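Local coordinates for protein alpha-14 giardin (Giardia lamblia, PDB 3CHL) that probably acts as a calcium-regulated structural element of the annexin family, linking phospholipid bilayers to the underlying axoneme, at residues A[34-39]-A[308-313]. Residues are numbered along the deposited sequence; the frame is centred on the assembly and turned at random.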
loop_
_atom_site.group_PDB
_atom_site.type_symbol
_atom_site.label_atom_id
_atom_site.label_comp_id
_atom_site.label_asym_id
_atom_site.label_seq_id
_atom_site.Cartn_x
_atom_site.Cartn_y
_atom_site.Cartn_z
ATOM N N GLU A 34 19.494 -3.330 -2.464
ATOM C CA GLU A 34 19.980 -4.457 -1.673
ATOM C C GLU A 34 19.998 -4.119 -0.158
ATOM O O GLU A 34 19.598 -4.930 0.692
ATOM C CB GLU A 34 21.357 -4.875 -2.160
ATOM C CG GLU A 34 21.313 -6.175 -2.944
ATOM C CD GLU A 34 20.478 -7.284 -2.237
ATOM O OE1 GLU A 34 19.307 -7.478 -2.594
ATOM O OE2 GLU A 34 20.996 -7.966 -1.317
ATOM N N ILE A 35 20.441 -2.914 0.147
ATOM C CA ILE A 35 20.472 -2.412 1.550
ATOM C C ILE A 35 19.051 -2.382 2.105
ATOM O O ILE A 35 18.796 -2.863 3.221
ATOM C CB ILE A 35 21.176 -1.041 1.621
ATOM C CG1 ILE A 35 22.711 -1.225 1.576
ATOM C CG2 ILE A 35 20.821 -0.304 2.913
ATOM C CD1 ILE A 35 23.413 0.065 1.175
ATOM N N ALA A 36 18.098 -1.876 1.309
ATOM C CA ALA A 36 16.710 -1.801 1.807
ATOM C C ALA A 36 16.182 -3.195 2.161
ATOM O O ALA A 36 15.348 -3.321 3.079
ATOM C CB ALA A 36 15.798 -1.217 0.738
ATOM N N ARG A 37 16.587 -4.192 1.378
ATOM C CA ARG A 37 16.042 -5.573 1.516
ATOM C C ARG A 37 16.785 -6.386 2.570
ATOM O O ARG A 37 16.312 -7.459 2.949
ATOM C CB ARG A 37 16.166 -6.340 0.169
ATOM C CG ARG A 37 15.274 -5.820 -0.975
ATOM C CD ARG A 37 14.825 -6.999 -1.898
ATOM N NE ARG A 37 15.992 -7.715 -2.269
ATOM C CZ ARG A 37 16.174 -8.992 -2.625
ATOM N NH1 ARG A 37 15.223 -9.920 -2.733
ATOM N NH2 ARG A 37 17.428 -9.319 -2.898
ATOM N N SER A 38 17.938 -5.887 3.040
ATOM C CA SER A 38 18.849 -6.696 3.893
ATOM C C SER A 38 18.837 -6.394 5.386
ATOM O O SER A 38 19.401 -7.181 6.176
ATOM C CB SER A 38 20.279 -6.536 3.394
ATOM O OG SER A 38 20.374 -7.084 2.106
ATOM N N TYR A 39 18.239 -5.264 5.782
ATOM C CA TYR A 39 18.232 -4.826 7.166
ATOM C C TYR A 39 16.819 -4.533 7.606
ATOM O O TYR A 39 15.970 -4.236 6.749
ATOM C CB TYR A 39 19.092 -3.562 7.323
ATOM C CG TYR A 39 20.550 -3.798 7.090
ATOM C CD1 TYR A 39 21.383 -4.276 8.129
ATOM C CD2 TYR A 39 21.106 -3.555 5.863
ATOM C CE1 TYR A 39 22.744 -4.484 7.927
ATOM C CE2 TYR A 39 22.452 -3.769 5.634
ATOM C CZ TYR A 39 23.275 -4.227 6.682
ATOM O OH TYR A 39 24.615 -4.432 6.421
ATOM N N LYS A 308 11.535 -4.466 -9.725
ATOM C CA LYS A 308 11.554 -5.943 -9.773
ATOM C C LYS A 308 12.289 -6.534 -8.576
ATOM O O LYS A 308 11.862 -7.565 -8.006
ATOM C CB LYS A 308 12.233 -6.457 -11.036
ATOM C CG LYS A 308 11.412 -6.294 -12.317
ATOM C CD LYS A 308 12.217 -6.818 -13.489
ATOM C CE LYS A 308 13.191 -5.800 -13.991
ATOM N NZ LYS A 308 13.325 -5.918 -15.469
ATOM N N LEU A 309 13.432 -5.920 -8.215
ATOM C CA LEU A 309 14.220 -6.464 -7.103
ATOM C C LEU A 309 13.504 -6.347 -5.742
ATOM O O LEU A 309 13.508 -7.290 -4.947
ATOM C CB LEU A 309 15.623 -5.831 -7.056
ATOM C CG LEU A 309 16.591 -6.369 -5.979
ATOM C CD1 LEU A 309 16.792 -7.889 -6.064
ATOM C CD2 LEU A 309 17.878 -5.620 -6.210
ATOM N N LEU A 310 12.883 -5.201 -5.460
ATOM C CA LEU A 310 12.152 -5.043 -4.199
ATOM C C LEU A 310 11.059 -6.080 -4.042
ATOM O O LEU A 310 10.792 -6.585 -2.946
ATOM C CB LEU A 310 11.546 -3.620 -4.090
ATOM C CG LEU A 310 12.572 -2.536 -3.755
ATOM C CD1 LEU A 310 11.902 -1.217 -4.038
ATOM C CD2 LEU A 310 13.048 -2.631 -2.250
ATOM N N TRP A 311 10.398 -6.393 -5.147
ATOM C CA TRP A 311 9.309 -7.359 -5.097
ATOM C C TRP A 311 9.755 -8.841 -5.080
ATOM O O TRP A 311 8.937 -9.748 -5.011
ATOM C CB TRP A 311 8.338 -7.071 -6.255
ATOM C CG TRP A 311 7.344 -5.971 -5.896
ATOM C CD1 TRP A 311 7.188 -4.758 -6.514
ATOM C CD2 TRP A 311 6.406 -6.001 -4.813
ATOM N NE1 TRP A 311 6.172 -4.050 -5.902
ATOM C CE2 TRP A 311 5.665 -4.790 -4.866
ATOM C CE3 TRP A 311 6.086 -6.959 -3.826
ATOM C CZ2 TRP A 311 4.636 -4.499 -3.966
ATOM C CZ3 TRP A 311 5.083 -6.673 -2.934
ATOM C CH2 TRP A 311 4.358 -5.433 -3.010
ATOM N N GLU A 312 11.059 -9.074 -5.185
ATOM C CA GLU A 312 11.563 -10.424 -5.110
ATOM C C GLU A 312 11.658 -10.843 -3.640
ATOM O O GLU A 312 12.330 -10.194 -2.842
ATOM C CB GLU A 312 12.907 -10.489 -5.847
ATOM C CG GLU A 312 13.409 -11.866 -6.096
ATOM C CD GLU A 312 12.706 -12.595 -7.257
ATOM O OE1 GLU A 312 11.779 -12.062 -7.907
ATOM O OE2 GLU A 312 13.136 -13.727 -7.547
ATOM N N PRO A 313 10.947 -11.916 -3.258
ATOM C CA PRO A 313 10.873 -12.414 -1.905
ATOM C C PRO A 313 12.292 -12.695 -1.354
ATOM O O PRO A 313 13.094 -13.312 -2.036
ATOM C CB PRO A 313 10.111 -13.743 -2.057
ATOM C CG PRO A 313 9.404 -13.632 -3.370
ATOM C CD PRO A 313 10.184 -12.742 -4.217
HETATM O O HOH W 1 15.399 -13.344 -3.022
#
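Arg37 reaches from helix 31-38 past the C-terminal end of helix 301-310 to the loop that follows, where its NH1 donates a hydrogen bond to the backbone O of Glu312 (2.9 Å). The oxygen lies close to the guanidinium plane, but NH1 approaches from above the carbonyl plane, 47° out of it, and the N-H···O angle is a bent 145°. Arginine suits this place because its long chain serves two environments. Its methylenes lie against the last turn of the other helix, CD 3.3 Å from Leu309 O and CG 4.1 Å from Leu310 CD2, while the planar head carries the polar bonds. With chi1 at -177°, the Leu309 side chain swings away from its own backbone N and runs across the arginine, setting CD1 over one guanidinium face, offset toward the rim and 3.5 Å from NH2. The polar partners lie at the edge. Arg37 NH2 donates an almost straight hydrogen bond to Glu34 OE1 (2.6 Å), part of a salt bridge, on the syn side but somewhat out of the carboxylate plane. NE adds a weak bond to that oxygen; with Glu312 O holding NH1, this probably fixes the head's rotation. A water donates to Pro313 O and weakly accepts from Arg37 NH1. The carboxylate of Glu312 turns elsewhere, to Lys280. Small Ala36 makes a looser apolar contact, CB 4.3 Å from Leu310 CD2. In this all-helical annexin fold the contact joins sequence-distant helices 31-38 and 301-310; Leu74 and Leu78 of helix 69-78 pack on Leu310, Leu78 also touching Ala36, while helix 12-24 packs against Ile35.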